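Long-range contacts in Pap fimbrial major pilin protein (Escherichia coli, PDB 2UY6), which polymerizes into the thick, right-handed helical rod of the pilus, a surface filament that lets the bacterium colonize the epithelium of particular host organs: residues I33-L38 / T134-K138; L79-I85 / F114-D120; V86-E92 / K138-A142. The protein carries 2 engineered substitutions. All coordinates share one frame; numbering follows the deposited sequence.

Overall arrangement
From the N terminus, the first contact segment is 33-38, at the end of strand 32-34. Strand 77-86 then carries 79-85, and the turns after it form 86-92. Segment 114-120 folds back onto 79-85, closing contact 2. Strand 130-139 brings 134-138 back to 33-38, closing contact 1, and 138-142 back to 86-92, closing contact 3. The loop of contact 2 thus lies wholly within that of contact 1. Contacts 2 and 3 cross, and meet where Phe114 N probably bonds to Ser90 O. Contacts 1 and 3 overlap at Lys138, which works only in contact 3. Contacts 1 and 3 tie strand 32-34 and the 86-92 turns to strand 130-139; contact 2 ties strand 77-86 to 114-120.

Contact 1: I33-L38 / T134-K138; sequences IDFGQL and TAVVK
Phe35 lays its ring against Val137, and this pair carries most of the contact. Phe35 CB starts 4.2 Å from Val137 CG2. CG lies anti to the carbonyl carbon (chi1 -63°), which sends the ring toward strand 130-139. The same methyl then sits over one ring face, 3.3 Å from the ring centroid and 16° off the normal: a CH-pi contact. It lies nearest to CD2 and CE2, so it is displaced toward that rim. CE2 also reaches Ala135 O at 3.6 Å, with the carbonyl at the ring edge. At the tip, CZ meets Ala135 CB at 4.1 Å.

Ile33 CD1 touches Ala135 CB at 4.0 Å. Leu38 CD1 packs on Val137 CB at 3.9 Å. Apart from that carbonyl, the side chains meet through carbon alone. Within 33-38, Asp34 OD1 accepts from Gly36 N in an Asx turn, which bends the chain just after the strand.

Met52 and Ile103, on the strands flanking 130-139, also touch Phe35. Ile33 and Asp34 pair in an antiparallel ladder with a strand of another protein chain. This is consistent with the incomplete immunoglobulin-like fold of pilins, which is completed by a strand from another protein.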
ATOM      1  N   ILE B  33     -26.491   5.457  -2.321  1.00 27.10           N
ATOM      2  CA  ILE B  33     -27.277   5.615  -3.531  1.00 28.38           C
ATOM      3  C   ILE B  33     -28.714   5.657  -3.035  1.00 31.97           C
ATOM      4  O   ILE B  33     -29.115   4.865  -2.177  1.00 33.15           O
ATOM      5  CB  ILE B  33     -27.086   4.465  -4.540  1.00 25.30           C
ATOM      6  CG1 ILE B  33     -27.314   3.118  -3.866  1.00 23.82           C
ATOM      7  CG2 ILE B  33     -25.714   4.572  -5.179  1.00 21.46           C
ATOM      8  CD1 ILE B  33     -27.289   1.959  -4.844  1.00 24.61           C
ATOM      9  N   ASP B  34     -29.472   6.609  -3.559  1.00 35.35           N
ATOM     10  CA  ASP B  34     -30.856   6.822  -3.174  1.00 36.29           C
ATOM     11  C   ASP B  34     -31.786   6.150  -4.175  1.00 37.02           C
ATOM     12  O   ASP B  34     -31.645   6.333  -5.379  1.00 38.13           O
ATOM     13  CB  ASP B  34     -31.084   8.336  -3.116  1.00 38.86           C
ATOM     14  CG  ASP B  34     -32.515   8.713  -2.855  1.00 41.70           C
ATOM     15  OD1 ASP B  34     -33.162   8.098  -1.984  1.00 44.67           O
ATOM     16  OD2 ASP B  34     -32.987   9.653  -3.522  1.00 43.72           O
ATOM     17  N   PHE B  35     -32.724   5.346  -3.686  1.00 38.53           N
ATOM     18  CA  PHE B  35     -33.659   4.677  -4.585  1.00 38.64           C
ATOM     19  C   PHE B  35     -34.893   5.528  -4.839  1.00 39.74           C
ATOM     20  O   PHE B  35     -35.784   5.125  -5.579  1.00 42.18           O
ATOM     21  CB  PHE B  35     -34.094   3.331  -4.016  1.00 37.70           C
ATOM     22  CG  PHE B  35     -32.973   2.356  -3.856  1.00 37.56           C
ATOM     23  CD1 PHE B  35     -32.209   2.338  -2.694  1.00 37.62           C
ATOM     24  CD2 PHE B  35     -32.664   1.463  -4.874  1.00 36.83           C
ATOM     25  CE1 PHE B  35     -31.149   1.438  -2.549  1.00 37.00           C
ATOM     26  CE2 PHE B  35     -31.607   0.558  -4.740  1.00 36.18           C
ATOM     27  CZ  PHE B  35     -30.849   0.546  -3.575  1.00 36.76           C
ATOM     28  N   GLY B  36     -34.937   6.708  -4.227  1.00 39.96           N
ATOM     29  CA  GLY B  36     -36.074   7.592  -4.398  1.00 38.61           C
ATOM     30  C   GLY B  36     -37.306   6.978  -3.770  1.00 38.90           C
ATOM     31  O   GLY B  36     -37.199   6.070  -2.946  1.00 37.26           O
ATOM     32  N   GLN B  37     -38.483   7.462  -4.150  1.00 40.28           N
ATOM     33  CA  GLN B  37     -39.714   6.911  -3.599  1.00 41.25           C
ATOM     34  C   GLN B  37     -40.186   5.709  -4.407  1.00 39.72           C
ATOM     35  O   GLN B  37     -39.964   5.632  -5.613  1.00 39.50           O
ATOM     36  CB  GLN B  37     -40.802   7.987  -3.547  1.00 43.76           C
ATOM     37  CG  GLN B  37     -40.459   9.138  -2.608  1.00 47.71           C
ATOM     38  CD  GLN B  37     -39.827   8.664  -1.297  1.00 50.42           C
ATOM     39  OE1 GLN B  37     -40.446   7.930  -0.513  1.00 49.36           O
ATOM     40  NE2 GLN B  37     -38.578   9.080  -1.062  1.00 51.63           N
ATOM     41  N   LEU B  38     -40.821   4.763  -3.728  1.00 38.61           N
ATOM     42  CA  LEU B  38     -41.319   3.560  -4.379  1.00 39.33           C
ATOM     43  C   LEU B  38     -42.736   3.224  -3.912  1.00 40.98           C
ATOM     44  O   LEU B  38     -43.092   3.469  -2.760  1.00 42.33           O
ATOM     45  CB  LEU B  38     -40.397   2.385  -4.075  1.00 37.20           C
ATOM     46  CG  LEU B  38     -38.963   2.469  -4.584  1.00 36.01           C
ATOM     47  CD1 LEU B  38     -38.175   1.315  -3.988  1.00 36.54           C
ATOM     48  CD2 LEU B  38     -38.937   2.421  -6.110  1.00 35.32           C
ATOM     49  N   THR B 134     -25.250  -2.827 -10.133  1.00 25.88           N
ATOM     50  CA  THR B 134     -26.584  -2.238 -10.166  1.00 25.11           C
ATOM     51  C   THR B 134     -27.317  -2.817  -8.974  1.00 23.61           C
ATOM     52  O   THR B 134     -27.094  -3.964  -8.591  1.00 22.58           O
ATOM     53  CB  THR B 134     -27.365  -2.568 -11.450  1.00 25.65           C
ATOM     54  OG1 THR B 134     -27.085  -3.912 -11.846  1.00 31.64           O
ATOM     55  CG2 THR B 134     -27.001  -1.606 -12.560  1.00 25.14           C
ATOM     56  N   ALA B 135     -28.177  -2.013  -8.369  1.00 23.46           N
ATOM     57  CA  ALA B 135     -28.915  -2.467  -7.209  1.00 22.30           C
ATOM     58  C   ALA B 135     -30.395  -2.191  -7.378  1.00 22.23           C
ATOM     59  O   ALA B 135     -30.792  -1.117  -7.841  1.00 21.09           O
ATOM     60  CB  ALA B 135     -28.387  -1.774  -5.962  1.00 19.58           C
ATOM     61  N   VAL B 136     -31.204  -3.170  -6.994  1.00 23.33           N
ATOM     62  CA  VAL B 136     -32.656  -3.059  -7.081  1.00 27.83           C
ATOM     63  C   VAL B 136     -33.297  -3.378  -5.739  1.00 28.47           C
ATOM     64  O   VAL B 136     -32.810  -4.221  -4.983  1.00 29.59           O
ATOM     65  CB  VAL B 136     -33.246  -4.040  -8.125  1.00 27.98           C
ATOM     66  CG1 VAL B 136     -32.856  -3.618  -9.535  1.00 29.30           C
ATOM     67  CG2 VAL B 136     -32.740  -5.442  -7.844  1.00 31.14           C
ATOM     68  N   VAL B 137     -34.390  -2.694  -5.441  1.00 29.44           N
ATOM     69  CA  VAL B 137     -35.122  -2.924  -4.204  1.00 30.73           C
ATOM     70  C   VAL B 137     -36.358  -3.763  -4.542  1.00 31.01           C
ATOM     71  O   VAL B 137     -37.004  -3.536  -5.569  1.00 31.72           O
ATOM     72  CB  VAL B 137     -35.578  -1.592  -3.572  1.00 30.65           C
ATOM     73  CG1 VAL B 137     -36.434  -1.860  -2.334  1.00 30.33           C
ATOM     74  CG2 VAL B 137     -34.365  -0.755  -3.213  1.00 29.87           C
ATOM     75  N   LYS B 138     -36.677  -4.743  -3.703  1.00 31.35           N
ATOM     76  CA  LYS B 138     -37.854  -5.567  -3.947  1.00 32.17           C
ATOM     77  C   LYS B 138     -38.383  -6.173  -2.659  1.00 32.63           C
ATOM     78  O   LYS B 138     -37.733  -6.098  -1.619  1.00 31.17           O
ATOM     79  CB  LYS B 138     -37.541  -6.676  -4.954  1.00 30.68           C
ATOM     80  CG  LYS B 138     -36.720  -7.826  -4.412  1.00 31.52           C
ATOM     81  CD  LYS B 138     -36.386  -8.792  -5.529  1.00 33.20           C
ATOM     82  CE  LYS B 138     -35.946 -10.128  -4.992  1.00 36.02           C
ATOM     83  NZ  LYS B 138     -37.058 -10.771  -4.237  1.00 37.94           N
TER

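Contact 2: L79-I85 / F114-D120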
ATOM      1  N   LEU B  79     -12.235 -10.093  -3.128  1.00 28.97           N
ATOM      2  CA  LEU B  79     -13.262  -9.076  -2.986  1.00 29.34           C
ATOM      3  C   LEU B  79     -14.577  -9.706  -2.541  1.00 29.50           C
ATOM      4  O   LEU B  79     -14.968 -10.755  -3.052  1.00 31.58           O
ATOM      5  CB  LEU B  79     -13.414  -8.364  -4.328  1.00 29.61           C
ATOM      6  CG  LEU B  79     -14.411  -7.225  -4.476  1.00 32.06           C
ATOM      7  CD1 LEU B  79     -14.128  -6.493  -5.777  1.00 32.57           C
ATOM      8  CD2 LEU B  79     -15.826  -7.773  -4.463  1.00 33.16           C
ATOM      9  N   ALA B  80     -15.256  -9.085  -1.583  1.00 28.28           N
ATOM     10  CA  ALA B  80     -16.520  -9.633  -1.099  1.00 27.83           C
ATOM     11  C   ALA B  80     -17.423  -8.623  -0.392  1.00 28.16           C
ATOM     12  O   ALA B  80     -16.954  -7.646   0.207  1.00 28.35           O
ATOM     13  CB  ALA B  80     -16.250 -10.821  -0.172  1.00 25.34           C
ATOM     14  N   PHE B  81     -18.728  -8.862  -0.469  1.00 26.90           N
ATOM     15  CA  PHE B  81     -19.687  -7.988   0.186  1.00 26.09           C
ATOM     16  C   PHE B  81     -20.228  -8.696   1.415  1.00 28.96           C
ATOM     17  O   PHE B  81     -20.376  -9.923   1.431  1.00 28.67           O
ATOM     18  CB  PHE B  81     -20.849  -7.646  -0.739  1.00 23.27           C
ATOM     19  CG  PHE B  81     -20.498  -6.694  -1.842  1.00 21.83           C
ATOM     20  CD1 PHE B  81     -19.862  -7.142  -2.992  1.00 20.48           C
ATOM     21  CD2 PHE B  81     -20.829  -5.352  -1.740  1.00 19.57           C
ATOM     22  CE1 PHE B  81     -19.565  -6.262  -4.031  1.00 20.11           C
ATOM     23  CE2 PHE B  81     -20.538  -4.462  -2.773  1.00 20.27           C
ATOM     24  CZ  PHE B  81     -19.905  -4.917  -3.922  1.00 19.91           C
ATOM     25  N   THR B  82     -20.520  -7.920   2.451  1.00 30.86           N
ATOM     26  CA  THR B  82     -21.056  -8.486   3.671  1.00 32.75           C
ATOM     27  C   THR B  82     -22.116  -7.594   4.286  1.00 33.25           C
ATOM     28  O   THR B  82     -21.974  -6.373   4.328  1.00 33.36           O
ATOM     29  CB  THR B  82     -19.930  -8.758   4.694  1.00 33.40           C
ATOM     30  OG1 THR B  82     -19.405 -10.072   4.465  1.00 34.20           O
ATOM     31  CG2 THR B  82     -20.445  -8.657   6.124  1.00 33.52           C
ATOM     32  N   GLY B  83     -23.185  -8.231   4.748  1.00 33.69           N
ATOM     33  CA  GLY B  83     -24.285  -7.528   5.376  1.00 34.06           C
ATOM     34  C   GLY B  83     -25.343  -8.538   5.770  1.00 34.34           C
ATOM     35  O   GLY B  83     -25.307  -9.677   5.299  1.00 34.42           O
ATOM     36  N   PRO B  84     -26.292  -8.168   6.641  1.00 34.90           N
ATOM     37  CA  PRO B  84     -27.355  -9.087   7.066  1.00 34.96           C
ATOM     38  C   PRO B  84     -28.171  -9.532   5.860  1.00 35.68           C
ATOM     39  O   PRO B  84     -28.508  -8.712   5.000  1.00 35.62           O
ATOM     40  CB  PRO B  84     -28.169  -8.236   8.023  1.00 34.58           C
ATOM     41  CG  PRO B  84     -28.007  -6.856   7.446  1.00 34.54           C
ATOM     42  CD  PRO B  84     -26.530  -6.816   7.169  1.00 33.90           C
ATOM     43  N   ILE B  85     -28.485 -10.823   5.792  1.00 36.97           N
ATOM     44  CA  ILE B  85     -29.246 -11.361   4.666  1.00 40.03           C
ATOM     45  C   ILE B  85     -30.642 -11.879   5.010  1.00 42.26           C
ATOM     46  O   ILE B  85     -30.934 -12.222   6.158  1.00 42.46           O
ATOM     47  CB  ILE B  85     -28.504 -12.528   3.991  1.00 39.25           C
ATOM     48  CG1 ILE B  85     -28.280 -13.647   5.005  1.00 40.23           C
ATOM     49  CG2 ILE B  85     -27.187 -12.052   3.413  1.00 39.75           C
ATOM     50  CD1 ILE B  85     -27.640 -14.899   4.417  1.00 42.01           C
ATOM     51  N   PHE B 114     -24.075 -11.788   0.140  1.00 34.05           N
ATOM     52  CA  PHE B 114     -23.586 -11.111   1.335  1.00 34.47           C
ATOM     53  C   PHE B 114     -23.334 -12.011   2.535  1.00 36.03           C
ATOM     54  O   PHE B 114     -23.103 -11.517   3.633  1.00 36.08           O
ATOM     55  CB  PHE B 114     -24.557 -10.011   1.757  1.00 33.15           C
ATOM     56  CG  PHE B 114     -24.914  -9.061   0.663  1.00 31.06           C
ATOM     57  CD1 PHE B 114     -25.891  -9.385  -0.266  1.00 31.79           C
ATOM     58  CD2 PHE B 114     -24.271  -7.835   0.557  1.00 30.13           C
ATOM     59  CE1 PHE B 114     -26.225  -8.495  -1.289  1.00 30.86           C
ATOM     60  CE2 PHE B 114     -24.597  -6.941  -0.462  1.00 27.25           C
ATOM     61  CZ  PHE B 114     -25.570  -7.270  -1.381  1.00 28.77           C
ATOM     62  N   ASP B 115     -23.395 -13.323   2.343  1.00 39.82           N
ATOM     63  CA  ASP B 115     -23.163 -14.246   3.449  1.00 43.78           C
ATOM     64  C   ASP B 115     -21.666 -14.396   3.659  1.00 47.41           C
ATOM     65  O   ASP B 115     -21.207 -15.262   4.405  1.00 47.58           O
ATOM     66  CB  ASP B 115     -23.771 -15.615   3.148  1.00 43.96           C
ATOM     67  CG  ASP B 115     -23.216 -16.236   1.878  1.00 46.26           C
ATOM     68  OD1 ASP B 115     -23.544 -17.405   1.599  1.00 47.84           O
ATOM     69  OD2 ASP B 115     -22.459 -15.558   1.151  1.00 47.67           O
ATOM     70  N   GLY B 116     -20.903 -13.534   3.000  1.00 49.96           N
ATOM     71  CA  GLY B 116     -19.470 -13.621   3.117  1.00 53.82           C
ATOM     72  C   GLY B 116     -18.975 -14.714   2.188  1.00 56.65           C
ATOM     73  O   GLY B 116     -18.395 -15.711   2.622  1.00 57.34           O
ATOM     74  N   SER B 117     -19.248 -14.542   0.901  1.00 58.30           N
ATOM     75  CA  SER B 117     -18.792 -15.481  -0.112  1.00 59.05           C
ATOM     76  C   SER B 117     -18.022 -14.622  -1.100  1.00 60.62           C
ATOM     77  O   SER B 117     -18.358 -13.457  -1.319  1.00 61.41           O
ATOM     78  CB  SER B 117     -19.966 -16.193  -0.792  1.00 57.88           C
ATOM     79  OG  SER B 117     -20.515 -17.190   0.058  1.00 56.71           O
ATOM     80  N   GLU B 118     -16.975 -15.190  -1.676  1.00 62.30           N
ATOM     81  CA  GLU B 118     -16.132 -14.461  -2.607  1.00 63.60           C
ATOM     82  C   GLU B 118     -16.866 -13.931  -3.827  1.00 62.74           C
ATOM     83  O   GLU B 118     -17.637 -14.642  -4.468  1.00 61.73           O
ATOM     84  CB  GLU B 118     -14.968 -15.352  -3.035  1.00 67.23           C
ATOM     85  CG  GLU B 118     -13.854 -14.634  -3.768  1.00 70.37           C
ATOM     86  CD  GLU B 118     -12.573 -15.444  -3.772  1.00 72.45           C
ATOM     87  OE1 GLU B 118     -11.986 -15.633  -2.681  1.00 72.08           O
ATOM     88  OE2 GLU B 118     -12.163 -15.895  -4.864  1.00 73.18           O
ATOM     89  N   GLY B 119     -16.618 -12.663  -4.128  1.00 62.92           N
ATOM     90  CA  GLY B 119     -17.234 -12.030  -5.273  1.00 64.19           C
ATOM     91  C   GLY B 119     -16.226 -11.982  -6.400  1.00 66.08           C
ATOM     92  O   GLY B 119     -15.103 -12.451  -6.248  1.00 65.45           O
ATOM     93  N   ASP B 120     -16.622 -11.409  -7.528  1.00 68.80           N
ATOM     94  CA  ASP B 120     -15.744 -11.315  -8.685  1.00 71.22           C
ATOM     95  C   ASP B 120     -14.798 -10.116  -8.597  1.00 72.70           C
ATOM     96  O   ASP B 120     -15.185  -8.978  -8.887  1.00 72.49           O
ATOM     97  CB  ASP B 120     -16.586 -11.225  -9.958  1.00 73.48           C
ATOM     98  CG  ASP B 120     -15.749 -11.265 -11.217  1.00 74.99           C
ATOM     99  OD1 ASP B 120     -14.868 -10.394 -11.377  1.00 76.25           O
ATOM    100  OD2 ASP B 120     -15.976 -12.167 -12.052  1.00 76.78           O
TER
HETATM  101  O   HOH W   1     -12.447 -12.013  -5.135  1.00 42.06           O
HETATM  102  O   HOH W   2     -19.765 -11.167  -1.778  1.00 33.04           O
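Leu79 O accepts from Gly119 N at 2.7 Å, the shortest hydrogen bond that runs directly between the segments. Beside it, water 1 fills in for a direct backbone bond. It accepts from Leu79 N at 2.8 Å and donates to Gly119 O. Water 2 lies further along, between Phe81 N, which donates to it at 2.8 Å, and Ser117 O. The two segments are thus joined partly through water.

At the other end the link is looser. Gly83 N makes a weak hydrogen bond of 3.5 Å to Phe114 O. Phe81 O receives a CA-H...O contact from Phe114 CA at 3.4 Å.

The side chains pack around Phe114. Its ring approaches Phe81 from the CB side: Phe114 CD2 is 3.7 Å from Phe81 CB. CE2 lies almost as close to the same carbon. The Phe81 ring itself leads away into the core, where Tyr133 meets it edge-to-face and Phe158 at a slant. On the other side of the pair, Ile85 CG2 rests on Phe114 CB at 3.7 Å. CG2 lies anti to the Ile85 carbonyl carbon, and CG1 (chi1 60°) carries CD1 on to Asp115 CB.

The chain turns a corner at Gly116. Across that corner Ser117 OG donates to Asp115 OD2 at 2.8 Å, on the syn side and 34° out of the carboxylate plane. This bond braces the turn from within 114-120.

Strand 77-86 is already paired with strand 153-162. Segment 114-120 covers its other edge with one firm direct bond, one weak bond and two waters. The chemistry implies an irregular, partly hydrated edge, with Phe114 as the largest contributor to the buried surface.

Contact 3: V86-E92 / K138-A142; sequences VNGHSDE and KKSSA
Lys138 begins the contact by reaching across to Glu92. Its chain is extended as far as CE and bends only at the last torsion (chi4 63°). This turns NZ to Glu92 OE2, where a salt bridge forms at 2.8 Å. NZ comes in nearly along the carboxylate C-O bond, and the two side chains cross at about a right angle. The same ammonium donates to Lys139 O at 3.2 Å, so it also holds the backbone just after its own residue.

Ser140 follows. Its OG lies 3.2 Å from Val86 CG1, which makes the serine hydroxyl part of the packing around the valine. OG also accepts from Ala142 N at 2.9 Å, forming an ST turn.

Ser141 has the most points of attachment. Its N donates to Glu92 OE1 at 3.1 Å, meeting the syn lone pair of that oxygen. Its OG donates to OE2 at 2.7 Å, again on the syn side but 33° out of plane. Lys138 NZ reaches OE2 from the opposite face of that plane. Both carboxylate oxygens are therefore engaged, and three bonds limit the rotation of the group. The nearby ammonium would probably favour its charged form. Ser141 CB meanwhile sits over the centre of the His89 ring, 3.6 Å from the centroid and 14° off the normal, in a CH-pi contact.

Ala142 closes the segment, with CB 4.0 Å from Val86 CG1.

Two beta turns, type II from Val86 and type I from His89, shape 86-92 between strands 77-86 and 93-94. The contact joins these turns to the end of strand 130-139, which pairs with strand 101-106. From Lys139 a salt bridge runs on to Glu44 in helix 40-45.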
ATOM      1  N   VAL B  86     -31.501 -11.935   3.996  1.00 44.26           N
ATOM      2  CA  VAL B  86     -32.852 -12.452   4.161  1.00 45.82           C
ATOM      3  C   VAL B  86     -32.657 -13.952   4.335  1.00 47.65           C
ATOM      4  O   VAL B  86     -32.259 -14.640   3.394  1.00 47.98           O
ATOM      5  CB  VAL B  86     -33.709 -12.207   2.904  1.00 44.53           C
ATOM      6  CG1 VAL B  86     -35.120 -12.688   3.138  1.00 45.62           C
ATOM      7  CG2 VAL B  86     -33.711 -10.742   2.552  1.00 44.85           C
ATOM      8  N   ASN B  87     -32.921 -14.449   5.540  1.00 49.77           N
ATOM      9  CA  ASN B  87     -32.751 -15.865   5.848  1.00 49.97           C
ATOM     10  C   ASN B  87     -33.069 -16.744   4.646  1.00 49.47           C
ATOM     11  O   ASN B  87     -34.171 -16.702   4.105  1.00 48.19           O
ATOM     12  CB  ASN B  87     -33.642 -16.261   7.027  1.00 52.41           C
ATOM     13  CG  ASN B  87     -33.316 -17.646   7.564  1.00 54.72           C
ATOM     14  OD1 ASN B  87     -32.318 -17.836   8.264  1.00 54.96           O
ATOM     15  ND2 ASN B  87     -34.151 -18.624   7.229  1.00 56.04           N
ATOM     16  N   GLY B  88     -32.084 -17.528   4.224  1.00 50.03           N
ATOM     17  CA  GLY B  88     -32.274 -18.409   3.087  1.00 50.42           C
ATOM     18  C   GLY B  88     -32.035 -17.763   1.733  1.00 51.13           C
ATOM     19  O   GLY B  88     -32.274 -18.387   0.694  1.00 51.69           O
ATOM     20  N   HIS B  89     -31.562 -16.520   1.727  1.00 50.86           N
ATOM     21  CA  HIS B  89     -31.304 -15.812   0.473  1.00 51.34           C
ATOM     22  C   HIS B  89     -30.102 -14.868   0.592  1.00 50.09           C
ATOM     23  O   HIS B  89     -30.249 -13.651   0.743  1.00 50.54           O
ATOM     24  CB  HIS B  89     -32.564 -15.045   0.065  1.00 52.55           C
ATOM     25  CG  HIS B  89     -33.769 -15.920  -0.089  1.00 54.32           C
ATOM     26  ND1 HIS B  89     -34.016 -16.654  -1.231  1.00 54.50           N
ATOM     27  CD2 HIS B  89     -34.767 -16.223   0.776  1.00 53.91           C
ATOM     28  CE1 HIS B  89     -35.114 -17.369  -1.062  1.00 53.62           C
ATOM     29  NE2 HIS B  89     -35.588 -17.127   0.148  1.00 54.12           N
ATOM     30  N   SER B  90     -28.912 -15.452   0.512  1.00 48.28           N
ATOM     31  CA  SER B  90     -27.666 -14.709   0.635  1.00 46.21           C
ATOM     32  C   SER B  90     -27.499 -13.611  -0.406  1.00 44.71           C
ATOM     33  O   SER B  90     -26.644 -12.742  -0.261  1.00 44.97           O
ATOM     34  CB  SER B  90     -26.485 -15.674   0.556  1.00 45.72           C
ATOM     35  OG  SER B  90     -26.465 -16.333  -0.696  1.00 45.67           O
ATOM     36  N   ASP B  91     -28.309 -13.644  -1.455  1.00 42.83           N
ATOM     37  CA  ASP B  91     -28.210 -12.625  -2.489  1.00 41.15           C
ATOM     38  C   ASP B  91     -29.210 -11.508  -2.242  1.00 39.81           C
ATOM     39  O   ASP B  91     -29.375 -10.616  -3.072  1.00 38.61           O
ATOM     40  CB  ASP B  91     -28.429 -13.244  -3.872  1.00 42.82           C
ATOM     41  CG  ASP B  91     -29.866 -13.670  -4.110  1.00 43.65           C
ATOM     42  OD1 ASP B  91     -30.522 -14.154  -3.163  1.00 42.43           O
ATOM     43  OD2 ASP B  91     -30.327 -13.531  -5.262  1.00 45.07           O
ATOM     44  N   GLU B  92     -29.885 -11.562  -1.098  1.00 39.14           N
ATOM     45  CA  GLU B  92     -30.846 -10.525  -0.750  1.00 39.15           C
ATOM     46  C   GLU B  92     -30.381  -9.816   0.509  1.00 37.60           C
ATOM     47  O   GLU B  92     -30.402 -10.386   1.593  1.00 37.59           O
ATOM     48  CB  GLU B  92     -32.243 -11.107  -0.517  1.00 40.29           C
ATOM     49  CG  GLU B  92     -32.848 -11.835  -1.714  1.00 42.78           C
ATOM     50  CD  GLU B  92     -34.362 -12.015  -1.594  1.00 43.06           C
ATOM     51  OE1 GLU B  92     -34.860 -12.234  -0.469  1.00 43.17           O
ATOM     52  OE2 GLU B  92     -35.054 -11.946  -2.632  1.00 43.68           O
ATOM     53  N   LYS B 138     -36.677  -4.743  -3.703  1.00 31.35           N
ATOM     54  CA  LYS B 138     -37.854  -5.567  -3.947  1.00 32.17           C
ATOM     55  C   LYS B 138     -38.383  -6.173  -2.659  1.00 32.63           C
ATOM     56  O   LYS B 138     -37.733  -6.098  -1.619  1.00 31.17           O
ATOM     57  CB  LYS B 138     -37.541  -6.676  -4.954  1.00 30.68           C
ATOM     58  CG  LYS B 138     -36.720  -7.826  -4.412  1.00 31.52           C
ATOM     59  CD  LYS B 138     -36.386  -8.792  -5.529  1.00 33.20           C
ATOM     60  CE  LYS B 138     -35.946 -10.128  -4.992  1.00 36.02           C
ATOM     61  NZ  LYS B 138     -37.058 -10.771  -4.237  1.00 37.94           N
ATOM     62  N   LYS B 139     -39.577  -6.756  -2.733  1.00 34.37           N
ATOM     63  CA  LYS B 139     -40.176  -7.383  -1.568  1.00 35.37           C
ATOM     64  C   LYS B 139     -39.265  -8.532  -1.179  1.00 35.67           C
ATOM     65  O   LYS B 139     -38.721  -9.219  -2.039  1.00 34.28           O
ATOM     66  CB  LYS B 139     -41.576  -7.908  -1.894  1.00 36.21           C
ATOM     67  CG  LYS B 139     -42.303  -8.480  -0.682  1.00 39.27           C
ATOM     68  CD  LYS B 139     -43.751  -8.839  -0.988  1.00 40.15           C
ATOM     69  CE  LYS B 139     -43.848  -9.977  -1.987  1.00 38.87           C
ATOM     70  NZ  LYS B 139     -45.272 -10.325  -2.273  1.00 41.39           N
ATOM     71  N   SER B 140     -39.087  -8.715   0.124  1.00 37.12           N
ATOM     72  CA  SER B 140     -38.241  -9.769   0.661  1.00 37.57           C
ATOM     73  C   SER B 140     -38.756 -11.135   0.253  1.00 38.98           C
ATOM     74  O   SER B 140     -39.950 -11.306   0.037  1.00 40.13           O
ATOM     75  CB  SER B 140     -38.215  -9.679   2.183  1.00 36.69           C
ATOM     76  OG  SER B 140     -37.648 -10.844   2.740  1.00 37.81           O
ATOM     77  N   SER B 141     -37.858 -12.108   0.143  1.00 40.55           N
ATOM     78  CA  SER B 141     -38.260 -13.464  -0.218  1.00 41.34           C
ATOM     79  C   SER B 141     -38.631 -14.250   1.044  1.00 42.30           C
ATOM     80  O   SER B 141     -38.881 -15.460   0.991  1.00 41.63           O
ATOM     81  CB  SER B 141     -37.135 -14.188  -0.968  1.00 41.33           C
ATOM     82  OG  SER B 141     -37.013 -13.710  -2.297  1.00 41.93           O
ATOM     83  N   ALA B 142     -38.659 -13.558   2.180  1.00 42.61           N
ATOM     84  CA  ALA B 142     -39.017 -14.193   3.443  1.00 44.14           C
ATOM     85  C   ALA B 142     -40.478 -14.635   3.374  1.00 45.65           C
ATOM     86  O   ALA B 142     -41.352 -13.880   2.935  1.00 45.24           O
ATOM     87  CB  ALA B 142     -38.814 -13.221   4.597  1.00 42.41           C
TER